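Local structure of prolyl oligopeptidase (Galerina marginata, 5N4B) at residues Val464-Lys469 with Phe554-Gln559; Ile474-Val479 with Ala524-Arg529; Thr502-Phe507 with Gly531-Glu536. The protein cleaves peptide bonds after proline and macrocyclises precursor peptides in the biosynthesis of the amanitin toxins. The protein carries 1 engineered substitution. All coordinates share one frame; numbering follows the deposited sequence. Where two conformers were deposited one is given.

Contact 1. Residues Val464-Lys469 with Phe554-Gln559; sequences VWYESK and FIAAAQ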
ATOM      1  N   VAL A 464      17.549   2.193  16.146  1.00 11.82           N
ATOM      2  CA  VAL A 464      18.927   2.673  16.177  1.00 13.80           C
ATOM      3  C   VAL A 464      19.107   3.735  15.092  1.00 13.28           C
ATOM      4  O   VAL A 464      18.280   3.887  14.196  1.00 15.29           O
ATOM      5  CB  VAL A 464      19.934   1.527  16.015  1.00 14.66           C
ATOM      6  CG1 VAL A 464      19.745   0.521  17.100  1.00 21.30           C
ATOM      7  CG2 VAL A 464      19.831   0.875  14.666  1.00 19.17           C
ATOM      8  N   TRP A 465      20.163   4.539  15.199  1.00 12.48           N
ATOM      9  CA  TRP A 465      20.443   5.573  14.225  1.00 12.42           C
ATOM     10  C   TRP A 465      21.800   5.323  13.598  1.00 14.22           C
ATOM     11  O   TRP A 465      22.755   4.951  14.287  1.00 16.25           O
ATOM     12  CB  TRP A 465      20.408   6.972  14.858  1.00 14.32           C
ATOM     13  CG  TRP A 465      19.069   7.364  15.377  1.00 12.68           C
ATOM     14  CD1 TRP A 465      18.476   6.940  16.526  1.00 13.70           C
ATOM     15  CD2 TRP A 465      18.177   8.261  14.759  1.00 12.17           C
ATOM     16  NE1 TRP A 465      17.233   7.498  16.629  1.00 14.05           N
ATOM     17  CE2 TRP A 465      17.037   8.346  15.572  1.00 13.18           C
ATOM     18  CE3 TRP A 465      18.232   9.013  13.599  1.00 14.88           C
ATOM     19  CZ2 TRP A 465      15.937   9.178  15.224  1.00 15.59           C
ATOM     20  CZ3 TRP A 465      17.192   9.826  13.264  1.00 16.21           C
ATOM     21  CH2 TRP A 465      16.046   9.909  14.083  1.00 16.78           C
ATOM     22  N   TYR A 466      21.868   5.519  12.296  1.00 11.65           N
ATOM     23  CA  TYR A 466      23.117   5.388  11.532  1.00 13.89           C
ATOM     24  C   TYR A 466      23.287   6.623  10.658  1.00 14.94           C
ATOM     25  O   TYR A 466      22.394   7.440  10.513  1.00 16.57           O
ATOM     26  CB  TYR A 466      23.155   4.093  10.692  1.00 12.77           C
ATOM     27  CG  TYR A 466      22.175   4.067   9.543  1.00 12.88           C
ATOM     28  CD1 TYR A 466      20.847   3.707   9.721  1.00 11.41           C
ATOM     29  CD2 TYR A 466      22.584   4.379   8.262  1.00 11.91           C
ATOM     30  CE1 TYR A 466      19.965   3.681   8.658  1.00 12.85           C
ATOM     31  CE2 TYR A 466      21.706   4.350   7.214  1.00 11.28           C
ATOM     32  CZ  TYR A 466      20.411   3.994   7.408  1.00 12.52           C
ATOM     33  OH  TYR A 466      19.547   3.966   6.328  1.00 13.33           O
ATOM     34  N   GLU A 467      24.443   6.740  10.037  1.00 16.28           N
ATOM     35  CA  GLU A 467      24.793   7.914   9.241  1.00 18.89           C
ATOM     36  C   GLU A 467      24.926   7.514   7.783  1.00 15.74           C
ATOM     37  O   GLU A 467      25.573   6.507   7.461  1.00 17.23           O
ATOM     38  CB  GLU A 467      26.130   8.497   9.724  1.00 21.23           C
ATOM     39  CG  GLU A 467      26.498   9.806   9.121  1.00 28.04           C
ATOM     40  CD  GLU A 467      27.766  10.375   9.741  1.00 38.06           C
ATOM     41  OE1 GLU A 467      27.906  10.268  10.977  1.00 43.75           O
ATOM     42  OE2 GLU A 467      28.591  10.953   9.002  1.00 39.69           O
ATOM     43  N   SER A 468      24.294   8.274   6.915  1.00 15.52           N
ATOM     44  CA  SER A 468      24.413   8.055   5.492  1.00 14.73           C
ATOM     45  C   SER A 468      25.671   8.735   4.973  1.00 19.68           C
ATOM     46  O   SER A 468      26.336   9.472   5.699  1.00 20.08           O
ATOM     47  CB  SER A 468      23.158   8.538   4.753  1.00 15.87           C
ATOM     48  OG  SER A 468      23.140   8.008   3.428  1.00 17.74           O
ATOM     49  N   LYS A 469      25.969   8.475   3.702  1.00 18.17           N
ATOM     50  CA  LYS A 469      27.142   9.060   3.032  1.00 21.47           C
ATOM     51  C   LYS A 469      27.308  10.549   3.290  1.00 23.52           C
ATOM     52  O   LYS A 469      28.419  11.012   3.595  1.00 25.24           O
ATOM     53  CB  LYS A 469      26.970   8.785   1.528  1.00 23.33           C
ATOM     54  CG  LYS A 469      28.108   9.258   0.694  1.00 28.52           C
ATOM     55  CD  LYS A 469      27.899   8.895  -0.767  1.00 32.24           C
ATOM     56  CE  LYS A 469      28.840   9.668  -1.670  1.00 38.96           C
ATOM     57  NZ  LYS A 469      28.658   9.198  -3.053  1.00 35.93           N
ATOM     58  N   PHE A 554      20.063   3.240   1.947  1.00 10.62           N
ATOM     59  CA  PHE A 554      19.792   1.812   2.098  1.00  9.76           C
ATOM     60  C   PHE A 554      21.088   1.008   2.155  1.00 10.52           C
ATOM     61  O   PHE A 554      21.234   0.093   2.986  1.00 10.44           O
ATOM     62  CB  PHE A 554      18.899   1.336   0.951  1.00  9.89           C
ATOM     63  CG  PHE A 554      18.149   0.052   1.217  1.00  9.40           C
ATOM     64  CD1 PHE A 554      17.216  -0.046   2.219  1.00  9.24           C
ATOM     65  CD2 PHE A 554      18.292  -1.009   0.349  1.00 10.44           C
ATOM     66  CE1 PHE A 554      16.489  -1.212   2.421  1.00 10.18           C
ATOM     67  CE2 PHE A 554      17.588  -2.182   0.541  1.00  9.25           C
ATOM     68  CZ  PHE A 554      16.706  -2.289   1.572  1.00  9.60           C
ATOM     69  N   ILE A 555      22.049   1.361   1.313  1.00 10.30           N
ATOM     70  CA  ILE A 555      23.344   0.702   1.353  1.00 11.68           C
ATOM     71  C   ILE A 555      24.085   0.979   2.669  1.00 10.10           C
ATOM     72  O   ILE A 555      24.648   0.072   3.300  1.00 12.49           O
ATOM     73  CB  ILE A 555      24.158   1.109   0.116  1.00 13.06           C
ATOM     74  CG1 ILE A 555      23.521   0.524  -1.138  1.00 13.28           C
ATOM     75  CG2 ILE A 555      25.608   0.662   0.298  1.00 14.59           C
ATOM     76  CD1 ILE A 555      24.014   1.190  -2.421  1.00 15.59           C
ATOM     77  N   ALA A 556      24.044   2.231   3.136  1.00 12.11           N
ATOM     78  CA  ALA A 556      24.665   2.549   4.421  1.00 12.10           C
ATOM     79  C   ALA A 556      24.045   1.765   5.580  1.00 12.25           C
ATOM     80  O   ALA A 556      24.737   1.397   6.554  1.00 14.29           O
ATOM     81  CB  ALA A 556      24.637   4.051   4.671  1.00 13.11           C
ATOM     82  N   ALA A 557      22.738   1.504   5.529  1.00 10.52           N
ATOM     83  CA  ALA A 557      22.113   0.724   6.585  1.00 10.60           C
ATOM     84  C   ALA A 557      22.716  -0.676   6.644  1.00 10.02           C
ATOM     85  O   ALA A 557      23.015  -1.192   7.724  1.00 11.93           O
ATOM     86  CB  ALA A 557      20.607   0.664   6.343  1.00 12.08           C
ATOM     87  N   ALA A 558      22.901  -1.302   5.491  1.00 11.79           N
ATOM     88  CA  ALA A 558      23.446  -2.660   5.450  1.00 11.53           C
ATOM     89  C   ALA A 558      24.889  -2.674   5.916  1.00 14.57           C
ATOM     90  O   ALA A 558      25.299  -3.592   6.634  1.00 14.57           O
ATOM     91  CB  ALA A 558      23.320  -3.217   4.028  1.00 13.20           C
ATOM     92  N   GLN A 559      25.647  -1.642   5.554  1.00 12.72           N
ATOM     93  CA  GLN A 559      27.029  -1.549   5.996  1.00 14.09           C
ATOM     94  C   GLN A 559      27.090  -1.376   7.509  1.00 13.51           C
ATOM     95  O   GLN A 559      27.935  -1.975   8.175  1.00 16.65           O
ATOM     96  CB  GLN A 559      27.716  -0.382   5.260  1.00 15.09           C
ATOM     97  CG  GLN A 559      27.844  -0.659   3.768  1.00 15.52           C
ATOM     98  CD  GLN A 559      28.351   0.508   2.976  1.00 18.22           C
ATOM     99  OE1 GLN A 559      27.968   1.664   3.189  1.00 20.39           O
ATOM    100  NE2 GLN A 559      29.197   0.209   2.012  1.00 22.10           N
TER
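A chi1 of 68° holds CG of Tyr466 between its own backbone N and carbonyl carbon, the crowded position, and a chi2 of -83° turns the ring so that one broad face lies against helix 554-559. The result is a worked example of helix-on-sheet packing in the alpha/beta-hydrolase fold: strand 464-467 is the end of an outermost strand of the eight-stranded sheet, and the helix, part of 548-563, crosses it with an angle of 115° between the two N-to-C directions. The axes of these short segments approach to 8.4 Å, a close distance consistent with the small alanines on this side of the helix. Ala557 forms a CH-pi contact, its CA standing 3.9 Å from the centroid of the Tyr466 ring, over the face but displaced toward the rim. Its methyl serves the far end of the same ring, with CB 3.5 Å from Tyr466 CZ. Tyr466 CE2 also comes within 3.9 Å of Ala556 CB, so two successive alanines meet one ring. The polar ends are satisfied one residue before the helical segment: Tyr466 OH hydrogen-bonds to the backbone O of Asp553, and Ser468 OG to its carboxylate OD1. The tyrosine bond probably limits the swing of the ring, and together the two tie the end of the strand to the helix that covers it, while Pro526 and Ile528 also pack against Tyr466. As the chain leaves the strand it continues past the helix, and Ser468 CA passes 4.1 Å from Ala556 CB. That same alanine CB also touches the backbone of the strand's last residue, lying 3.8 Å from Glu467 O.

Contact 2. Residues Ile474-Val479 with Ala524-Arg529; sequences IPMFIV and AVPSIR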
ATOM      1  N   ILE A 474      19.885   8.629  10.069  1.00 13.66           N
ATOM      2  CA  ILE A 474      18.718   7.878   9.612  1.00 14.10           C
ATOM      3  C   ILE A 474      18.362   6.909  10.728  1.00 11.98           C
ATOM      4  O   ILE A 474      19.240   6.166  11.192  1.00 11.70           O
ATOM      5  CB  ILE A 474      18.996   7.076   8.329  1.00 13.24           C
ATOM      6  CG1 ILE A 474      19.675   7.881   7.215  1.00 16.50           C
ATOM      7  CG2 ILE A 474      17.707   6.442   7.830  1.00 15.24           C
ATOM      8  CD1 ILE A 474      18.912   8.924   6.624  1.00 21.79           C
ATOM      9  N   PRO A 475      17.103   6.814  11.156  1.00 11.66           N
ATOM     10  CA  PRO A 475      16.718   5.763  12.110  1.00 10.67           C
ATOM     11  C   PRO A 475      16.368   4.472  11.397  1.00  9.66           C
ATOM     12  O   PRO A 475      15.985   4.460  10.226  1.00 11.07           O
ATOM     13  CB  PRO A 475      15.453   6.329  12.773  1.00 12.17           C
ATOM     14  CG  PRO A 475      14.845   7.103  11.649  1.00  9.45           C
ATOM     15  CD  PRO A 475      15.943   7.669  10.786  1.00 12.14           C
ATOM     16  N   MET A 476      16.514   3.386  12.136  1.00  9.40           N
ATOM     17  CA  MET A 476      16.263   2.052  11.606  1.00  9.47           C
ATOM     18  C   MET A 476      15.680   1.193  12.720  1.00 10.17           C
ATOM     19  O   MET A 476      16.266   1.079  13.803  1.00  9.95           O
ATOM     20  CB  MET A 476      17.551   1.416  11.121  1.00 10.46           C
ATOM     21  CG  MET A 476      17.403  -0.025  10.644  1.00 10.56           C
ATOM     22  SD  MET A 476      18.747  -0.605   9.559  1.00 11.91           S
ATOM     23  CE  MET A 476      20.213  -0.176  10.485  1.00 17.17           C
ATOM     24  N   PHE A 477      14.582   0.499  12.423  1.00  8.76           N
ATOM     25  CA  PHE A 477      14.055  -0.499  13.353  1.00  9.24           C
ATOM     26  C   PHE A 477      14.812  -1.808  13.198  1.00  8.69           C
ATOM     27  O   PHE A 477      15.135  -2.222  12.081  1.00  9.79           O
ATOM     28  CB  PHE A 477      12.591  -0.776  13.062  1.00 10.15           C
ATOM     29  CG  PHE A 477      11.678   0.387  13.285  1.00  9.55           C
ATOM     30  CD1 PHE A 477      11.492   0.911  14.555  1.00 10.49           C
ATOM     31  CD2 PHE A 477      10.981   0.940  12.234  1.00  9.35           C
ATOM     32  CE1 PHE A 477      10.602   1.976  14.752  1.00 12.10           C
ATOM     33  CE2 PHE A 477      10.056   2.007  12.459  1.00 10.29           C
ATOM     34  CZ  PHE A 477       9.897   2.494  13.701  1.00 11.81           C
ATOM     35  N   ILE A 478      15.136  -2.433  14.335  1.00  8.82           N
ATOM     36  CA  ILE A 478      15.759  -3.754  14.359  1.00 10.51           C
ATOM     37  C   ILE A 478      14.866  -4.651  15.196  1.00 10.92           C
ATOM     38  O   ILE A 478      14.593  -4.340  16.365  1.00 12.12           O
ATOM     39  CB  ILE A 478      17.194  -3.712  14.911  1.00 11.63           C
ATOM     40  CG1 ILE A 478      18.058  -2.860  13.957  1.00 13.85           C
ATOM     41  CG2 ILE A 478      17.741  -5.095  14.988  1.00 16.12           C
ATOM     42  CD1 ILE A 478      19.576  -2.762  14.329  1.00 22.39           C
ATOM     43  N   VAL A 479      14.433  -5.768  14.620  1.00  9.75           N
ATOM     44  CA  VAL A 479      13.571  -6.734  15.289  1.00 10.23           C
ATOM     45  C   VAL A 479      14.335  -8.036  15.457  1.00 10.76           C
ATOM     46  O   VAL A 479      14.991  -8.506  14.513  1.00 10.01           O
ATOM     47  CB  VAL A 479      12.262  -6.985  14.514  1.00  9.61           C
ATOM     48  CG1 VAL A 479      11.336  -7.872  15.321  1.00 12.91           C
ATOM     49  CG2 VAL A 479      11.599  -5.660  14.173  1.00 11.67           C
ATOM     50  N   ALA A 524      15.438  -5.716   9.721  1.00  7.98           N
ATOM     51  CA  ALA A 524      15.883  -4.337   9.773  1.00  8.74           C
ATOM     52  C   ALA A 524      15.058  -3.508   8.809  1.00  8.75           C
ATOM     53  O   ALA A 524      14.923  -3.868   7.638  1.00  8.27           O
ATOM     54  CB  ALA A 524      17.359  -4.238   9.408  1.00  9.52           C
ATOM     55  N   VAL A 525      14.577  -2.355   9.275  1.00  8.72           N
ATOM     56  CA  VAL A 525      13.706  -1.479   8.475  1.00  9.09           C
ATOM     57  C   VAL A 525      14.211  -0.053   8.571  1.00  9.14           C
ATOM     58  O   VAL A 525      13.816   0.690   9.487  1.00  9.41           O
ATOM     59  CB  VAL A 525      12.249  -1.556   8.935  1.00 10.32           C
ATOM     60  CG1 VAL A 525      11.349  -0.764   8.007  1.00 13.19           C
ATOM     61  CG2 VAL A 525      11.764  -3.013   8.998  1.00 12.75           C
ATOM     62  N   PRO A 526      15.145   0.348   7.717  1.00  8.58           N
ATOM     63  CA  PRO A 526      15.682   1.714   7.769  1.00  8.78           C
ATOM     64  C   PRO A 526      14.698   2.701   7.171  1.00  8.79           C
ATOM     65  O   PRO A 526      14.107   2.480   6.108  1.00 10.23           O
ATOM     66  CB  PRO A 526      16.961   1.628   6.939  1.00 11.20           C
ATOM     67  CG  PRO A 526      16.696   0.515   5.966  1.00  8.95           C
ATOM     68  CD  PRO A 526      15.847  -0.475   6.718  1.00  8.76           C
ATOM     69  N   SER A 527      14.564   3.853   7.831  1.00  9.67           N
ATOM     70  CA  SER A 527      13.642   4.896   7.409  1.00 10.19           C
ATOM     71  C   SER A 527      14.326   5.816   6.393  1.00 10.97           C
ATOM     72  O   SER A 527      14.496   7.008   6.615  1.00 10.70           O
ATOM     73  CB  SER A 527      13.174   5.704   8.614  1.00 11.07           C
ATOM     74  OG  SER A 527      12.678   4.861   9.662  1.00 11.19           O
ATOM     75  N   ILE A 528      14.615   5.261   5.224  1.00  9.88           N
ATOM     76  CA  ILE A 528      15.424   5.966   4.225  1.00  9.13           C
ATOM     77  C   ILE A 528      14.657   7.133   3.595  1.00 10.34           C
ATOM     78  O   ILE A 528      13.418   7.144   3.499  1.00 10.31           O
ATOM     79  CB  ILE A 528      15.927   4.977   3.176  1.00  8.40           C
ATOM     80  CG1 ILE A 528      14.772   4.410   2.358  1.00 10.07           C
ATOM     81  CG2 ILE A 528      16.762   3.913   3.848  1.00 11.75           C
ATOM     82  CD1 ILE A 528      15.209   3.279   1.413  1.00 10.94           C
ATOM     83  N   ARG A 529      15.423   8.113   3.135  1.00 10.76           N
ATOM     84  CA  ARG A 529      14.864   9.262   2.443  1.00 12.26           C
ATOM     85  C   ARG A 529      14.155   8.835   1.172  1.00 12.28           C
ATOM     86  O   ARG A 529      14.460   7.785   0.595  1.00 12.82           O
ATOM     87  CB  ARG A 529      15.954  10.287   2.163  1.00 12.15           C
ATOM     88  CG  ARG A 529      16.361  11.072   3.398  1.00 14.71           C
ATOM     89  CD  ARG A 529      17.512  11.981   3.148  1.00 13.94           C
ATOM     90  NE  ARG A 529      18.721  11.215   2.948  1.00 15.07           N
ATOM     91  CZ  ARG A 529      19.910  11.721   2.696  1.00 17.37           C
ATOM     92  NH1 ARG A 529      20.076  13.033   2.531  1.00 18.09           N
ATOM     93  NH2 ARG A 529      20.931  10.910   2.573  1.00 17.80           N
TER
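Phe477 O is gripped twice from strand 524-526: Val525 N donates a hydrogen bond of 2.9 Å in the plane of the carbonyl, and Ala524 CA adds a CA-H...O contact at 3.2 Å from the same oxygen. In return, Phe477 N reaches Val525 O at 3.0 Å, from above that carbonyl's plane, which completes an antiparallel hydrogen-bonded pair. This is the antiparallel part of the alpha/beta-hydrolase sheet, which is otherwise largely parallel. Pro526 faces Met476 as a non-hydrogen-bonded pair, so its missing N-H costs no bond to 474-479. Beyond it, where the strand gives way to an inverse gamma turn centred on Ser527, Ser527 N donates to Pro475 O at 2.9 Å, almost straight (172°) and nearly along the C=O axis. Met476 extends with CG anti to its backbone N (chi1 176°) alongside Pro526, which sets SD 3.9 Å from both Pro526 CB and Ala524 CB. On the other sheet face, Phe477 CB meets Val525 CB at 4.2 Å. The three hydrogen bonds across the pairing are thus all backbone to backbone, so the Met476 face can turn apolar groups to helix 548-563, while on the Phe477 face Val525 reaches an aromatic side chain of the bound peptide.

Contact 3. Residues Thr502-Phe507 with Gly531-Glu536; sequences TSADPF and GGEFGE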
ATOM      1  N   THR A 502       5.842   7.465   1.250  1.00 13.37           N
ATOM      2  CA  THR A 502       5.306   6.321   1.977  1.00 12.33           C
ATOM      3  C   THR A 502       6.251   6.043   3.143  1.00 14.40           C
ATOM      4  O   THR A 502       7.460   5.939   2.968  1.00 16.79           O
ATOM      5  CB  THR A 502       5.196   5.136   1.034  1.00 13.50           C
ATOM      6  OG1 THR A 502       4.271   5.502  -0.015  1.00 19.64           O
ATOM      7  CG2 THR A 502       4.728   3.886   1.753  1.00 19.82           C
ATOM      8  N   SER A 503       5.690   5.965   4.335  1.00 12.91           N
ATOM      9  CA  SER A 503       6.450   5.698   5.546  0.51 12.18           C
ATOM     10  C   SER A 503       6.620   4.199   5.756  1.00 12.60           C
ATOM     11  O   SER A 503       5.664   3.418   5.624  1.00 14.71           O
ATOM     12  CB  SER A 503       5.732   6.315   6.739  0.51 14.71           C
ATOM     13  OG  SER A 503       5.867   7.722   6.692  0.51 16.95           O
ATOM     14  N   ALA A 504       7.851   3.810   6.108  1.00 12.83           N
ATOM     15  CA  ALA A 504       8.144   2.395   6.368  1.00 14.16           C
ATOM     16  C   ALA A 504       7.827   2.118   7.830  1.00 12.52           C
ATOM     17  O   ALA A 504       8.691   2.031   8.695  1.00 12.95           O
ATOM     18  CB  ALA A 504       9.585   2.055   6.007  1.00 15.46           C
ATOM     19  N   ASP A 505       6.516   2.030   8.103  1.00 13.45           N
ATOM     20  CA  ASP A 505       5.958   1.964   9.458  1.00 12.64           C
ATOM     21  C   ASP A 505       6.068   0.562  10.071  1.00 11.04           C
ATOM     22  O   ASP A 505       6.037  -0.446   9.352  1.00 12.13           O
ATOM     23  CB  ASP A 505       4.466   2.262   9.422  1.00 14.34           C
ATOM     24  CG  ASP A 505       4.127   3.695   9.218  1.00 19.35           C
ATOM     25  OD1 ASP A 505       4.957   4.568   9.524  1.00 18.34           O
ATOM     26  OD2 ASP A 505       2.987   3.927   8.769  1.00 24.47           O
ATOM     27  N   PRO A 506       6.092   0.455  11.394  1.00 10.66           N
ATOM     28  CA  PRO A 506       5.954  -0.863  12.048  1.00 10.02           C
ATOM     29  C   PRO A 506       4.721  -1.594  11.567  1.00 10.53           C
ATOM     30  O   PRO A 506       3.693  -0.999  11.276  1.00 11.02           O
ATOM     31  CB  PRO A 506       5.831  -0.509  13.530  1.00 12.11           C
ATOM     32  CG  PRO A 506       6.546   0.850  13.654  1.00 12.09           C
ATOM     33  CD  PRO A 506       6.233   1.555  12.354  1.00 11.91           C
ATOM     34  N   PHE A 507       4.830  -2.916  11.511  1.00  9.10           N
ATOM     35  CA  PHE A 507       3.750  -3.793  11.082  1.00  9.96           C
ATOM     36  C   PHE A 507       4.003  -5.157  11.691  1.00 10.67           C
ATOM     37  O   PHE A 507       5.138  -5.502  12.043  1.00 10.65           O
ATOM     38  CB  PHE A 507       3.647  -3.850   9.559  1.00  9.31           C
ATOM     39  CG  PHE A 507       4.810  -4.499   8.888  1.00 10.41           C
ATOM     40  CD1 PHE A 507       5.926  -3.806   8.599  1.00 12.04           C
ATOM     41  CD2 PHE A 507       4.741  -5.825   8.494  1.00 15.02           C
ATOM     42  CE1 PHE A 507       7.008  -4.418   7.960  1.00 15.67           C
ATOM     43  CE2 PHE A 507       5.817  -6.434   7.829  1.00 16.13           C
ATOM     44  CZ  PHE A 507       6.936  -5.719   7.587  1.00 13.69           C
ATOM     45  N   GLY A 531      10.965   8.201   1.638  1.00 11.61           N
ATOM     46  CA  GLY A 531       9.775   7.974   2.424  1.00 11.49           C
ATOM     47  C   GLY A 531       9.218   9.244   3.028  1.00 11.18           C
ATOM     48  O   GLY A 531       9.784  10.328   2.886  1.00 14.05           O
ATOM     49  N   GLY A 532       8.105   9.067   3.724  1.00 12.62           N
ATOM     50  CA  GLY A 532       7.376  10.147   4.355  1.00 14.01           C
ATOM     51  C   GLY A 532       7.548  10.245   5.837  1.00 16.43           C
ATOM     52  O   GLY A 532       6.834  11.039   6.460  1.00 17.09           O
ATOM     53  N   GLU A 533       8.501   9.542   6.413  1.00 12.62           N
ATOM     54  CA  GLU A 533       8.580   9.396   7.854  1.00 12.91           C
ATOM     55  C   GLU A 533       8.746  10.745   8.541  1.00 14.95           C
ATOM     56  O   GLU A 533       8.175  10.973   9.622  1.00 15.14           O
ATOM     57  CB  GLU A 533       9.767   8.495   8.204  1.00 13.72           C
ATOM     58  CG  GLU A 533       9.589   7.030   7.827  1.00 12.67           C
ATOM     59  CD  GLU A 533      10.047   6.686   6.404  1.00 11.33           C
ATOM     60  OE1 GLU A 533      10.254   7.617   5.590  1.00 11.99           O
ATOM     61  OE2 GLU A 533      10.187   5.456   6.144  1.00 14.26           O
ATOM     62  N   PHE A 534       9.545  11.627   7.971  1.00 14.55           N
ATOM     63  CA  PHE A 534       9.820  12.951   8.520  1.00 14.35           C
ATOM     64  C   PHE A 534       9.236  14.060   7.666  1.00 15.56           C
ATOM     65  O   PHE A 534       9.795  15.144   7.585  1.00 16.86           O
ATOM     66  CB  PHE A 534      11.305  13.093   8.802  1.00 14.42           C
ATOM     67  CG  PHE A 534      11.779  12.082   9.822  1.00 14.97           C
ATOM     68  CD1 PHE A 534      11.533  12.281  11.164  1.00 17.02           C
ATOM     69  CD2 PHE A 534      12.451  10.916   9.425  1.00 16.60           C
ATOM     70  CE1 PHE A 534      11.973  11.367  12.082  1.00 17.33           C
ATOM     71  CE2 PHE A 534      12.880   9.997  10.371  1.00 14.90           C
ATOM     72  CZ  PHE A 534      12.636  10.223  11.688  1.00 16.73           C
ATOM     73  N   GLY A 535       8.122  13.770   7.041  1.00 15.40           N
ATOM     74  CA  GLY A 535       7.411  14.816   6.292  1.00 17.53           C
ATOM     75  C   GLY A 535       7.943  15.048   4.891  1.00 17.29           C
ATOM     76  O   GLY A 535       8.797  14.320   4.341  1.00 17.23           O
ATOM     77  N   GLU A 536       7.454  16.151   4.318  1.00 17.93           N
ATOM     78  CA  GLU A 536       7.764  16.443   2.913  1.00 17.73           C
ATOM     79  C   GLU A 536       9.244  16.580   2.672  1.00 19.34           C
ATOM     80  O   GLU A 536       9.735  16.240   1.574  1.00 21.12           O
ATOM     81  CB  GLU A 536       7.082  17.742   2.436  1.00 24.42           C
ATOM     82  CG  GLU A 536       7.902  18.633   1.335  1.00 24.46           C
ATOM     83  CD  GLU A 536       7.867  18.065  -0.086  1.00 29.25           C
ATOM     84  OE1 GLU A 536       7.207  17.036  -0.311  1.00 39.46           O
ATOM     85  OE2 GLU A 536       8.518  18.666  -0.968  1.00 33.12           O
TER
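Two loops that follow neighbouring parallel strands of the alpha/beta-hydrolase sheet meet here, on the side of the domain that faces the beta-propeller and the bound peptide. The side chain of Thr502 is about 9 Å from that of Ala578, the engineered residue at the charge-relay position. What joins the loops is chiefly the carboxylate of Glu533. Its chain bends at chi2 (89°) and folds back across the gap, so that OE2 accepts a hydrogen bond of 2.9 Å from Ala504 N. The bond is nearly straight (166°), though the N-H comes from above the carboxylate plane, 54° out of it. The donor belongs to the residue at the centre of an inverse gamma turn, and its N-H would probably help to offset the cost of burying the charge. Ala504 CB also touches the acceptor, 3.5 Å from Glu533 OE2. The turn lies beside the substrate: Thr502 and Ala504 each pack on an aromatic side chain of the peptide, and Asp505 O hydrogen-bonds to an aromatic side chain there. A second, weak hydrogen bond of 3.3 Å runs from Gly532 N to Thr502 O. The same oxygen presses close to its neighbour, 3.1 Å from Gly531 CA, an approach that glycine permits. Gly532 opens a type I beta turn closed by Gly535 N bonding to Gly532 O, and this oxygen also receives Lys361 of the propeller. Ser503 OG, in one of two conformers, lies against the flat peptide group that starts the turn, 3.1 Å from Gly532 C.

Contacts 1 and 2 share one sheet: strands 459-467 and 473-481 are neighbours, and Tyr466 OH also packs on Pro526 CB. Contact 2 is wholly buried and relies on backbone pairing, whereas contact 1, at the sheet's outermost strand and with exposed Glu467 beside it, relies on a ring against alanines. Asp553 serves both, binding Tyr466 and Ser468 as well as Arg529. Contact 3, mostly buried but with Thr502 and Ser503 partly exposed, joins loops rather than regular elements, and there a carboxylate does the work near the propeller and substrate. It abuts contact 2 through Pro506 on Phe477 and Phe534 on Pro475, and Glu533 OE2 lies 3.7 Å from Ser527 CA.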